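PDB 5UBA: RNA pseudouridylate synthase domain-containing protein 4 from Homo sapiens, which isomerises specific uridines to pseudouridine in mitochondrial RNAs, including 16S ribosomal RNA, as needed to assemble that rRNA into a functional mitochondrial ribosome. Local coordinates for residues A[107-112]-A[193-198]; A[171-176]-A[202-207]; A[216-219]-A[223-226]; A[249-254]-A[280-285]. All coordinates share one frame; numbering follows the deposited sequence.

Contact 1 (A[107-112]-A[193-198])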
loop_
_atom_site.group_PDB
_atom_site.type_symbol
_atom_site.label_atom_id
_atom_site.label_comp_id
_atom_site.label_asym_id
_atom_site.label_seq_id
_atom_site.Cartn_x
_atom_site.Cartn_y
_atom_site.Cartn_z
ATOM N N ARG A 107 -2.545 -15.608 4.852
ATOM C CA ARG A 107 -3.079 -16.504 3.802
ATOM C C ARG A 107 -4.553 -16.811 4.022
ATOM O O ARG A 107 -5.331 -16.905 3.066
ATOM C CB ARG A 107 -2.315 -17.840 3.784
ATOM C CG ARG A 107 -2.601 -18.698 2.553
ATOM C CD ARG A 107 -2.069 -20.125 2.703
ATOM N NE ARG A 107 -2.747 -20.907 3.734
ATOM C CZ ARG A 107 -3.925 -21.518 3.602
ATOM N NH1 ARG A 107 -4.617 -21.463 2.462
ATOM N NH2 ARG A 107 -4.419 -22.192 4.631
ATOM N N THR A 108 -4.908 -17.019 5.280
ATOM C CA THR A 108 -6.280 -17.400 5.658
ATOM C C THR A 108 -7.172 -16.193 5.995
ATOM O O THR A 108 -8.239 -16.353 6.596
ATOM C CB THR A 108 -6.274 -18.396 6.836
ATOM O OG1 THR A 108 -5.668 -17.821 8.005
ATOM C CG2 THR A 108 -5.548 -19.709 6.433
ATOM N N ARG A 109 -6.705 -14.979 5.676
ATOM C CA ARG A 109 -7.529 -13.759 5.800
ATOM C C ARG A 109 -8.002 -13.436 7.214
ATOM O O ARG A 109 -9.112 -12.913 7.426
ATOM C CB ARG A 109 -8.684 -13.788 4.802
ATOM C CG ARG A 109 -8.213 -13.987 3.384
ATOM C CD ARG A 109 -9.351 -13.915 2.392
ATOM N NE ARG A 109 -8.945 -14.467 1.099
ATOM C CZ ARG A 109 -9.747 -14.613 0.049
ATOM N NH1 ARG A 109 -11.019 -14.215 0.093
ATOM N NH2 ARG A 109 -9.258 -15.132 -1.076
ATOM N N GLN A 110 -7.156 -13.744 8.197
ATOM C CA GLN A 110 -7.452 -13.508 9.581
ATOM C C GLN A 110 -6.894 -12.171 10.046
ATOM O O GLN A 110 -7.133 -11.817 11.186
ATOM C CB GLN A 110 -6.912 -14.639 10.470
ATOM C CG GLN A 110 -7.600 -15.996 10.239
ATOM C CD GLN A 110 -7.011 -17.081 11.136
ATOM O OE1 GLN A 110 -6.377 -18.034 10.668
ATOM N NE2 GLN A 110 -7.150 -16.891 12.418
ATOM N N VAL A 111 -6.160 -11.456 9.187
ATOM C CA VAL A 111 -5.571 -10.162 9.569
ATOM C C VAL A 111 -6.321 -9.024 8.900
ATOM O O VAL A 111 -6.499 -9.040 7.653
ATOM C CB VAL A 111 -4.097 -10.062 9.103
ATOM C CG1 VAL A 111 -3.473 -8.742 9.502
ATOM C CG2 VAL A 111 -3.289 -11.204 9.676
ATOM N N VAL A 112 -6.713 -8.028 9.692
ATOM C CA VAL A 112 -7.376 -6.852 9.138
ATOM C C VAL A 112 -6.248 -5.934 8.657
ATOM O O VAL A 112 -5.406 -5.538 9.465
ATOM C CB VAL A 112 -8.208 -6.113 10.190
ATOM C CG1 VAL A 112 -8.767 -4.815 9.610
ATOM C CG2 VAL A 112 -9.328 -7.000 10.721
ATOM N N PRO A 193 -8.073 -4.252 1.617
ATOM C CA PRO A 193 -8.018 -5.389 0.699
ATOM C C PRO A 193 -8.373 -6.647 1.516
ATOM O O PRO A 193 -7.780 -6.897 2.587
ATOM C CB PRO A 193 -6.576 -5.389 0.204
ATOM C CG PRO A 193 -5.801 -4.712 1.299
ATOM C CD PRO A 193 -6.724 -3.789 2.027
ATOM N N ILE A 194 -9.403 -7.367 1.084
ATOM C CA ILE A 194 -9.791 -8.605 1.745
ATOM C C ILE A 194 -8.923 -9.721 1.211
ATOM O O ILE A 194 -8.377 -10.522 1.977
ATOM C CB ILE A 194 -11.280 -8.928 1.502
ATOM C CG1 ILE A 194 -12.167 -7.770 2.002
ATOM C CG2 ILE A 194 -11.635 -10.269 2.135
ATOM C CD1 ILE A 194 -12.049 -7.424 3.474
ATOM N N THR A 195 -8.793 -9.745 -0.110
ATOM C CA THR A 195 -7.811 -10.566 -0.809
ATOM C C THR A 195 -6.449 -9.870 -0.791
ATOM O O THR A 195 -6.288 -8.830 -0.143
ATOM C CB THR A 195 -8.284 -10.790 -2.237
ATOM O OG1 THR A 195 -8.536 -9.511 -2.843
ATOM C CG2 THR A 195 -9.587 -11.581 -2.265
ATOM N N GLY A 196 -5.458 -10.481 -1.436
ATOM C CA GLY A 196 -4.084 -9.984 -1.401
ATOM C C GLY A 196 -3.408 -10.038 -2.743
ATOM O O GLY A 196 -2.264 -10.469 -2.832
ATOM N N ILE A 197 -4.107 -9.569 -3.772
ATOM C CA ILE A 197 -3.652 -9.675 -5.165
ATOM C C ILE A 197 -2.739 -8.490 -5.460
ATOM O O ILE A 197 -2.980 -7.377 -4.991
ATOM C CB ILE A 197 -4.853 -9.697 -6.136
ATOM C CG1 ILE A 197 -5.734 -10.947 -5.881
ATOM C CG2 ILE A 197 -4.421 -9.631 -7.592
ATOM C CD1 ILE A 197 -4.989 -12.261 -5.902
ATOM N N LYS A 198 -1.695 -8.744 -6.250
ATOM C CA LYS A 198 -0.721 -7.723 -6.632
ATOM C C LYS A 198 -1.385 -6.472 -7.213
ATOM O O LYS A 198 -2.204 -6.554 -8.148
ATOM C CB LYS A 198 0.231 -8.338 -7.664
ATOM C CG LYS A 198 1.275 -7.393 -8.251
ATOM C CD LYS A 198 2.240 -6.901 -7.201
ATOM C CE LYS A 198 3.514 -6.382 -7.848
ATOM N NZ LYS A 198 4.497 -6.090 -6.780
HETATM O O HOH W 1 -7.952 -7.141 5.388
#

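Contact 2 (A[171-176]-A[202-207])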
loop_
_atom_site.group_PDB
_atom_site.type_symbol
_atom_site.label_atom_id
_atom_site.label_comp_id
_atom_site.label_asym_id
_atom_site.label_seq_id
_atom_site.Cartn_x
_atom_site.Cartn_y
_atom_site.Cartn_z
ATOM N N GLN A 171 -7.996 -13.704 -11.034
ATOM C CA GLN A 171 -7.893 -13.952 -9.606
ATOM C C GLN A 171 -8.976 -13.151 -8.893
ATOM O O GLN A 171 -9.209 -11.980 -9.215
ATOM C CB GLN A 171 -6.515 -13.538 -9.091
ATOM C CG GLN A 171 -5.321 -14.084 -9.888
ATOM C CD GLN A 171 -4.124 -13.141 -9.865
ATOM O OE1 GLN A 171 -3.419 -13.037 -8.863
ATOM N NE2 GLN A 171 -3.903 -12.433 -10.961
ATOM N N VAL A 172 -9.617 -13.789 -7.916
ATOM C CA VAL A 172 -10.650 -13.153 -7.094
ATOM C C VAL A 172 -9.975 -11.988 -6.358
ATOM O O VAL A 172 -8.886 -12.158 -5.827
ATOM C CB VAL A 172 -11.262 -14.159 -6.096
ATOM C CG1 VAL A 172 -12.233 -13.470 -5.147
ATOM C CG2 VAL A 172 -11.960 -15.285 -6.863
ATOM N N ALA A 173 -10.603 -10.811 -6.413
ATOM C CA ALA A 173 -10.036 -9.593 -5.825
ATOM C C ALA A 173 -11.170 -8.773 -5.245
ATOM O O ALA A 173 -12.126 -8.440 -5.949
ATOM C CB ALA A 173 -9.293 -8.800 -6.889
ATOM N N VAL A 174 -11.065 -8.449 -3.957
ATOM C CA VAL A 174 -12.080 -7.719 -3.237
ATOM C C VAL A 174 -11.409 -6.669 -2.359
ATOM O O VAL A 174 -10.563 -6.984 -1.517
ATOM C CB VAL A 174 -12.871 -8.666 -2.349
ATOM C CG1 VAL A 174 -13.912 -7.915 -1.548
ATOM C CG2 VAL A 174 -13.488 -9.762 -3.211
ATOM N N THR A 175 -11.834 -5.425 -2.550
ATOM C CA THR A 175 -11.367 -4.264 -1.786
ATOM C C THR A 175 -12.554 -3.530 -1.207
ATOM O O THR A 175 -13.422 -3.093 -1.970
ATOM C CB THR A 175 -10.634 -3.296 -2.732
ATOM O OG1 THR A 175 -9.545 -3.972 -3.360
ATOM C CG2 THR A 175 -10.122 -2.075 -1.979
ATOM N N GLN A 176 -12.607 -3.373 0.109
ATOM C CA GLN A 176 -13.590 -2.506 0.750
ATOM C C GLN A 176 -12.992 -1.114 0.803
ATOM O O GLN A 176 -11.779 -0.967 1.001
ATOM C CB GLN A 176 -13.952 -3.017 2.144
ATOM C CG GLN A 176 -14.599 -4.391 2.032
ATOM C CD GLN A 176 -14.945 -5.052 3.343
ATOM O OE1 GLN A 176 -14.818 -4.474 4.429
ATOM N NE2 GLN A 176 -15.418 -6.290 3.242
ATOM N N ARG A 202 -4.515 -0.272 -6.109
ATOM C CA ARG A 202 -4.276 0.675 -7.188
ATOM C C ARG A 202 -5.161 0.426 -8.384
ATOM O O ARG A 202 -5.707 1.369 -8.958
ATOM C CB ARG A 202 -2.798 0.663 -7.574
ATOM C CG ARG A 202 -1.905 1.177 -6.468
ATOM C CD ARG A 202 -0.466 0.794 -6.705
ATOM N NE ARG A 202 0.102 1.529 -7.817
ATOM C CZ ARG A 202 1.347 1.376 -8.256
ATOM N NH1 ARG A 202 2.157 0.507 -7.660
ATOM N NH2 ARG A 202 1.785 2.094 -9.286
ATOM N N VAL A 203 -5.298 -0.831 -8.764
ATOM C CA VAL A 203 -6.093 -1.211 -9.952
ATOM C C VAL A 203 -7.578 -1.034 -9.655
ATOM O O VAL A 203 -8.313 -0.442 -10.455
ATOM C CB VAL A 203 -5.731 -2.627 -10.412
ATOM C CG1 VAL A 203 -6.654 -3.139 -11.529
ATOM C CG2 VAL A 203 -4.274 -2.658 -10.864
ATOM N N HIS A 204 -8.035 -1.467 -8.495
ATOM C CA HIS A 204 -9.443 -1.263 -8.163
ATOM C C HIS A 204 -9.816 0.216 -8.087
ATOM O O HIS A 204 -10.870 0.625 -8.570
ATOM C CB HIS A 204 -9.785 -1.971 -6.868
ATOM C CG HIS A 204 -10.090 -3.419 -7.044
ATOM N ND1 HIS A 204 -10.283 -4.257 -5.975
ATOM C CD2 HIS A 204 -10.321 -4.156 -8.157
ATOM C CE1 HIS A 204 -10.617 -5.461 -6.422
ATOM N NE2 HIS A 204 -10.639 -5.430 -7.742
ATOM N N LEU A 205 -8.969 1.050 -7.488
ATOM C CA LEU A 205 -9.274 2.486 -7.418
ATOM C C LEU A 205 -9.249 3.155 -8.798
ATOM O O LEU A 205 -10.147 3.939 -9.132
ATOM C CB LEU A 205 -8.288 3.203 -6.487
ATOM C CG LEU A 205 -8.606 3.143 -5.010
ATOM C CD1 LEU A 205 -7.417 3.609 -4.185
ATOM C CD2 LEU A 205 -9.833 3.964 -4.656
ATOM N N SER A 206 -8.219 2.869 -9.594
ATOM C CA SER A 206 -8.048 3.545 -10.886
ATOM C C SER A 206 -9.083 3.065 -11.886
ATOM O O SER A 206 -9.799 3.886 -12.454
ATOM C CB SER A 206 -6.652 3.343 -11.446
ATOM O OG SER A 206 -6.571 4.093 -12.643
ATOM N N PHE A 207 -9.172 1.760 -12.083
ATOM C CA PHE A 207 -10.008 1.212 -13.154
ATOM C C PHE A 207 -11.431 0.972 -12.671
ATOM O O PHE A 207 -12.380 1.163 -13.452
ATOM C CB PHE A 207 -9.380 -0.068 -13.698
ATOM C CG PHE A 207 -8.054 0.142 -14.367
ATOM C CD1 PHE A 207 -7.946 0.971 -15.474
ATOM C CD2 PHE A 207 -6.923 -0.494 -13.915
ATOM C CE1 PHE A 207 -6.720 1.171 -16.103
ATOM C CE2 PHE A 207 -5.688 -0.298 -14.537
ATOM C CZ PHE A 207 -5.585 0.540 -15.621
#

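Contact 3 (A[216-219]-A[223-226]). With CA (calcium ion), chain E.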
loop_
_atom_site.group_PDB
_atom_site.type_symbol
_atom_site.label_atom_id
_atom_site.label_comp_id
_atom_site.label_asym_id
_atom_site.label_seq_id
_atom_site.Cartn_x
_atom_site.Cartn_y
_atom_site.Cartn_z
ATOM N N ASP A 216 0.085 7.905 -8.871
ATOM C CA ASP A 216 0.071 6.630 -9.565
ATOM C C ASP A 216 0.185 6.832 -11.079
ATOM O O ASP A 216 -0.790 6.721 -11.803
ATOM C CB ASP A 216 -1.166 5.794 -9.218
ATOM C CG ASP A 216 -0.968 4.342 -9.553
ATOM O OD1 ASP A 216 -0.059 4.014 -10.357
ATOM O OD2 ASP A 216 -1.672 3.497 -8.954
ATOM N N HIS A 217 1.400 7.093 -11.511
ATOM C CA HIS A 217 1.629 7.334 -12.936
ATOM C C HIS A 217 1.287 6.106 -13.756
ATOM O O HIS A 217 0.615 6.220 -14.827
ATOM C CB HIS A 217 3.054 7.823 -13.135
ATOM C CG HIS A 217 3.371 8.952 -12.224
ATOM N ND1 HIS A 217 2.678 10.136 -12.270
ATOM C CD2 HIS A 217 4.181 9.029 -11.144
ATOM C CE1 HIS A 217 3.110 10.931 -11.309
ATOM N NE2 HIS A 217 4.004 10.270 -10.590
ATOM N N LYS A 218 1.649 4.922 -13.257
ATOM C CA LYS A 218 1.436 3.665 -13.970
ATOM C C LYS A 218 -0.028 3.409 -14.281
ATOM O O LYS A 218 -0.383 3.029 -15.405
ATOM C CB LYS A 218 2.020 2.504 -13.160
ATOM C CG LYS A 218 1.794 1.124 -13.773
ATOM C CD LYS A 218 2.424 0.013 -12.967
ATOM C CE LYS A 218 3.938 -0.022 -13.095
ATOM N NZ LYS A 218 4.478 -1.051 -12.161
ATOM N N TYR A 219 -0.892 3.614 -13.301
ATOM C CA TYR A 219 -2.292 3.264 -13.468
ATOM C C TYR A 219 -3.235 4.415 -13.811
ATOM O O TYR A 219 -4.455 4.210 -13.804
ATOM C CB TYR A 219 -2.742 2.465 -12.238
ATOM C CG TYR A 219 -2.075 1.101 -12.148
ATOM C CD1 TYR A 219 -2.274 0.132 -13.138
ATOM C CD2 TYR A 219 -1.239 0.762 -11.093
ATOM C CE1 TYR A 219 -1.679 -1.120 -13.054
ATOM C CE2 TYR A 219 -0.641 -0.476 -11.001
ATOM C CZ TYR A 219 -0.865 -1.429 -11.969
ATOM O OH TYR A 219 -0.254 -2.662 -11.883
ATOM N N ASN A 223 -2.386 5.103 -19.707
ATOM C CA ASN A 223 -1.063 5.174 -20.301
ATOM C C ASN A 223 -0.029 4.999 -19.206
ATOM O O ASN A 223 0.223 5.942 -18.445
ATOM C CB ASN A 223 -0.829 6.506 -21.024
ATOM C CG ASN A 223 0.496 6.507 -21.764
ATOM O OD1 ASN A 223 1.351 5.671 -21.499
ATOM N ND2 ASN A 223 0.654 7.420 -22.718
ATOM N N ARG A 224 0.554 3.799 -19.154
ATOM C CA ARG A 224 1.485 3.386 -18.109
ATOM C C ARG A 224 2.839 4.086 -18.180
ATOM O O ARG A 224 3.624 4.029 -17.232
ATOM C CB ARG A 224 1.667 1.867 -18.178
ATOM C CG ARG A 224 0.384 1.106 -17.870
ATOM C CD ARG A 224 0.362 -0.324 -18.392
ATOM N NE ARG A 224 -0.846 -0.987 -17.907
ATOM C CZ ARG A 224 -0.883 -1.853 -16.900
ATOM N NH1 ARG A 224 0.227 -2.206 -16.266
ATOM N NH2 ARG A 224 -2.044 -2.381 -16.539
ATOM N N LEU A 225 3.122 4.735 -19.309
ATOM C CA LEU A 225 4.396 5.459 -19.502
ATOM C C LEU A 225 4.297 6.942 -19.241
ATOM O O LEU A 225 5.338 7.609 -19.096
ATOM C CB LEU A 225 4.923 5.228 -20.924
ATOM C CG LEU A 225 5.237 3.783 -21.303
ATOM C CD1 LEU A 225 5.627 3.727 -22.777
ATOM C CD2 LEU A 225 6.337 3.156 -20.465
ATOM N N ALA A 226 3.093 7.468 -19.158
ATOM C CA ALA A 226 2.862 8.891 -19.007
ATOM C C ALA A 226 2.627 9.292 -17.552
ATOM O O ALA A 226 1.985 8.542 -16.783
ATOM C CB ALA A 226 1.695 9.303 -19.870
HETATM CA CA CA E . -0.100 7.346 -16.691
HETATM O O HOH W 2 -0.888 9.415 -17.405
#

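Contact 4 (A[249-254]-A[280-285])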
loop_
_atom_site.group_PDB
_atom_site.type_symbol
_atom_site.label_atom_id
_atom_site.label_comp_id
_atom_site.label_asym_id
_atom_site.label_seq_id
_atom_site.Cartn_x
_atom_site.Cartn_y
_atom_site.Cartn_z
ATOM N N PRO A 249 5.335 11.308 -5.641
ATOM C CA PRO A 249 5.324 9.902 -5.213
ATOM C C PRO A 249 3.920 9.336 -5.097
ATOM O O PRO A 249 2.954 10.072 -4.894
ATOM C CB PRO A 249 5.941 9.942 -3.833
ATOM C CG PRO A 249 5.555 11.279 -3.318
ATOM C CD PRO A 249 5.664 12.189 -4.511
ATOM N N LEU A 250 3.812 8.023 -5.191
ATOM C CA LEU A 250 2.554 7.364 -4.807
ATOM C C LEU A 250 2.201 7.694 -3.357
ATOM O O LEU A 250 3.082 7.820 -2.512
ATOM C CB LEU A 250 2.692 5.862 -4.962
ATOM C CG LEU A 250 1.392 5.062 -4.920
ATOM C CD1 LEU A 250 0.535 5.271 -6.170
ATOM C CD2 LEU A 250 1.751 3.598 -4.745
ATOM N N HIS A 251 0.902 7.869 -3.082
ATOM C CA HIS A 251 0.370 8.156 -1.752
ATOM C C HIS A 251 -0.467 6.967 -1.291
ATOM O O HIS A 251 -1.700 7.020 -1.266
ATOM C CB HIS A 251 -0.461 9.443 -1.737
ATOM C CG HIS A 251 0.358 10.690 -1.866
ATOM N ND1 HIS A 251 1.131 10.964 -2.972
ATOM C CD2 HIS A 251 0.488 11.740 -1.035
ATOM C CE1 HIS A 251 1.721 12.142 -2.797
ATOM N NE2 HIS A 251 1.366 12.617 -1.623
ATOM N N LEU A 252 0.218 5.908 -0.880
ATOM C CA LEU A 252 -0.421 4.668 -0.387
ATOM C C LEU A 252 0.304 4.177 0.857
ATOM O O LEU A 252 1.462 3.766 0.768
ATOM C CB LEU A 252 -0.444 3.603 -1.469
ATOM C CG LEU A 252 -1.052 2.243 -1.083
ATOM C CD1 LEU A 252 -2.516 2.399 -0.682
ATOM C CD2 LEU A 252 -0.940 1.253 -2.223
ATOM N N HIS A 253 -0.372 4.252 1.993
ATOM C CA HIS A 253 0.192 3.979 3.310
ATOM C C HIS A 253 -0.524 2.799 3.988
ATOM O O HIS A 253 -1.759 2.803 4.105
ATOM C CB HIS A 253 0.034 5.224 4.165
ATOM C CG HIS A 253 0.549 5.085 5.560
ATOM N ND1 HIS A 253 1.890 4.880 5.858
ATOM C CD2 HIS A 253 -0.100 5.146 6.744
ATOM C CE1 HIS A 253 2.031 4.853 7.169
ATOM N NE2 HIS A 253 0.847 5.000 7.735
ATOM N N ALA A 254 0.274 1.833 4.457
ATOM C CA ALA A 254 -0.240 0.733 5.277
ATOM C C ALA A 254 -0.387 1.291 6.693
ATOM O O ALA A 254 0.575 1.412 7.467
ATOM C CB ALA A 254 0.713 -0.456 5.225
ATOM N N VAL A 280 1.271 13.728 4.789
ATOM C CA VAL A 280 0.683 14.776 5.637
ATOM C C VAL A 280 0.656 16.124 4.896
ATOM O O VAL A 280 -0.361 16.845 4.943
ATOM C CB VAL A 280 1.431 14.919 6.960
ATOM C CG1 VAL A 280 0.893 16.099 7.759
ATOM C CG2 VAL A 280 1.297 13.641 7.786
ATOM N N HIS A 281 1.755 16.445 4.221
ATOM C CA HIS A 281 1.874 17.703 3.471
ATOM C C HIS A 281 0.849 17.764 2.353
ATOM O O HIS A 281 0.117 18.750 2.237
ATOM C CB HIS A 281 3.284 17.862 2.907
ATOM C CG HIS A 281 3.504 19.157 2.189
ATOM N ND1 HIS A 281 3.624 20.360 2.848
ATOM C CD2 HIS A 281 3.636 19.429 0.873
ATOM C CE1 HIS A 281 3.811 21.323 1.962
ATOM N NE2 HIS A 281 3.830 20.785 0.758
ATOM N N SER A 282 0.769 16.709 1.548
ATOM C CA SER A 282 -0.218 16.643 0.452
ATOM C C SER A 282 -1.666 16.770 0.985
ATOM O O SER A 282 -2.488 17.464 0.398
ATOM C CB SER A 282 -0.071 15.350 -0.330
ATOM O OG SER A 282 1.164 15.311 -1.017
ATOM N N LEU A 283 -1.970 16.113 2.102
ATOM C CA LEU A 283 -3.307 16.223 2.711
ATOM C C LEU A 283 -3.651 17.677 3.012
ATOM O O LEU A 283 -4.747 18.154 2.682
ATOM C CB LEU A 283 -3.435 15.426 4.003
ATOM C CG LEU A 283 -3.662 13.933 3.891
ATOM C CD1 LEU A 283 -3.664 13.305 5.283
ATOM C CD2 LEU A 283 -4.941 13.583 3.158
ATOM N N HIS A 284 -2.708 18.367 3.649
ATOM C CA HIS A 284 -2.912 19.756 4.016
ATOM C C HIS A 284 -3.078 20.618 2.774
ATOM O O HIS A 284 -3.990 21.478 2.718
ATOM C CB HIS A 284 -1.717 20.284 4.801
ATOM C CG HIS A 284 -1.862 21.721 5.185
ATOM N ND1 HIS A 284 -1.175 22.734 4.548
ATOM C CD2 HIS A 284 -2.659 22.318 6.100
ATOM C CE1 HIS A 284 -1.519 23.892 5.084
ATOM N NE2 HIS A 284 -2.422 23.669 6.021
ATOM N N ARG A 285 -2.224 20.417 1.779
ATOM C CA ARG A 285 -2.278 21.226 0.555
ATOM C C ARG A 285 -3.580 21.028 -0.199
ATOM O O ARG A 285 -4.115 21.971 -0.803
ATOM C CB ARG A 285 -1.099 20.925 -0.381
ATOM C CG ARG A 285 0.281 21.293 0.147
ATOM C CD ARG A 285 0.361 22.691 0.674
ATOM N NE ARG A 285 -0.153 23.667 -0.282
ATOM C CZ ARG A 285 -0.322 24.958 0.009
ATOM N NH1 ARG A 285 -0.807 25.784 -0.913
ATOM N NH2 ARG A 285 -0.019 25.421 1.220
#

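Contact 1 (A[107-112]-A[193-198])
The R109 side chain leaves its backbone with CG anti to the carbonyl carbon (chi1 -55°) and then runs extended as far as NE, which carries the guanidinium out alongside T195. In T195 the methyl CG2 is likewise anti to its own carbonyl carbon, and it meets one face of the guanidinium, 3.5 Å above the plane and off toward its rim. CG2 of T195 lies 3.8 Å from NH2 of R109. The two side chains lie side by side, and the contact is van der Waals packing of a methyl on a flat cation. CD of R109 approaches O of I194 at 3.6 Å. T195 OG1 is engaged elsewhere, with Q200 and with the backbone N of V174. The backbones are joined indirectly: a water donates to O of P193 (2.8 Å) and, at a longer 3.3 Å, to O of V111. R109 has positive phi (62°) as the C-prime residue of a Schellman motif that closes helix 96-107, with Q110 N bonded to L105 O and R109 N to F106 O. This Schellman-capped helix end packs on the loop between strand 186-193 and helix 200-209 in the RluA-type pseudouridine synthase domain.

Contact 2 (A[171-176]-A[202-207])
H204, T175 and A173 join helix 200-209 to the first residue of strand 175-182 and the loop just before it, within the catalytic domain of this RluA-family pseudouridine synthase. H204 dominates the buried surface. With CG anti to its carbonyl carbon (chi1 -83°), its imidazole reaches out from the helix and meets the other segment along the ring edge, near the ring plane. ND1 of H204 and OG1 of T175 share a short hydrogen bond of 2.7 Å, in which either could be the donor. The two side chains slide past each other in opposite directions, and the ring edge also reaches A173. The T175 hydroxyl is also bonded to NE2 of Q200, one helical turn before H204, while NE2 of H204 bonds O of I132, so both imidazole nitrogens are engaged and the ring's rotation is fixed in a buried setting. A phenylalanine here would probably leave the T175 hydroxyl and the I132 carbonyl without their imidazole partners. V130 and L150 also touch the histidine, from the neighbouring strands 127-130 and 149-150. Next to ND1 on the ring, CE1 of H204 sits 3.6 Å from CB of A173 and 3.4 Å from O of A173.

Contact 3 (A[216-219]-A[223-226])
Backbone carbonyls of H217, N223 and A226 converge on one calcium ion, and around it the two segments come close, with CA of K218 4.1 Å from CA of R224. Segment 223-226 is a type I beta turn whose closing bond, A226 N to N223 O, is weak. O of N223 and O of H217 bind the calcium ion at 2.3 Å, and O of A226 at 2.4 Å. O of H217 and O of A226 are thereby brought to 3.3 Å, an approach of two negative ends that the cation would offset. A water and O of S220 complete the five ligands, so the site is a cation-binding loop built from main-chain oxygens between helices 200-209 and 232-238. Asparagine and aspartate side chains brace the peptide path: L225 N donates to N223 OD1 in an Asx turn, tilted 33° from the carbonyl plane, and Y219 N reaches D216 OD1 from above the carboxylate plane. R224 was modelled in two conformers, so its side-chain contacts are less certain; in one, CG comes within 3.2 Å of O of K218, and the guanidinium crosses the Y219 ring with planes 80° apart, NH2 of R224 lying 3.7 Å from CE1 of Y219 at the ring edge and also bonding O of M148. CG of K218 lies over the centre of one face of the Y219 ring, while Y219 OH bonds H199.

Contact 4 (A[249-254]-A[280-285])
The H251 imidazole meets S282 at its edge, near the ring plane, and packs edge-to-face with the ring of F278 one helical turn earlier. I118 of strand 112-120 also touches the histidine. At the edge that faces the helix, NE2 of H251 and OG of S282 are 2.8 Å apart in a hydrogen bond whose proton could belong to either; it is bent, with an angle of 141°. CB of S282 follows closely, 3.3 Å from NE2 of H251 and 3.7 Å from CD2 of H251. The serine hydroxyl is placed by a first torsion of -66°, with OG anti to the carbonyl carbon; from there it also bonds O of F278 in the preceding turn, so it links the helix backbone to the imidazole. The arrangement fastens helix 277-285, near the C-terminal end of the modelled chain, to the residues leading into strand 252-259, a long strand of the mixed sheet in the pseudouridine synthase fold. ND1, the other ring nitrogen, donates to O of P249 at 2.8 Å, though weakly at 127°, and has a second weak bond to O of L214. Both ring nitrogens are therefore engaged within a buried contact. A leucine in place of H251 would probably leave the S282 hydroxyl without its partner across the interface and the carbonyls of P249 and L214 without their weak donor. L283, the residue after S282, packs on I118 as well.

Contacts 1 and 2 interlock along the chain and touch: their centres are 12 Å apart, and V174 of contact 2 probably hydrogen-bonds to I194 and T195 of contact 1. Contacts 3 and 4 follow in series. Helix 200-209 ties contact 2 to contact 3, about 17 Å away between centres, through the salt bridge from R202 to D216. L250 of contact 4 packs on D216 and R202, while contacts 2 and 4 both reach the mixed sheet. Contacts 1 and 4 lie on opposite sides of the chain's centre, 23 Å apart. The side chains of T175 and Y219 lie about 12 and 8 Å from that of D83, probably catalytic, with which K198 forms a salt bridge.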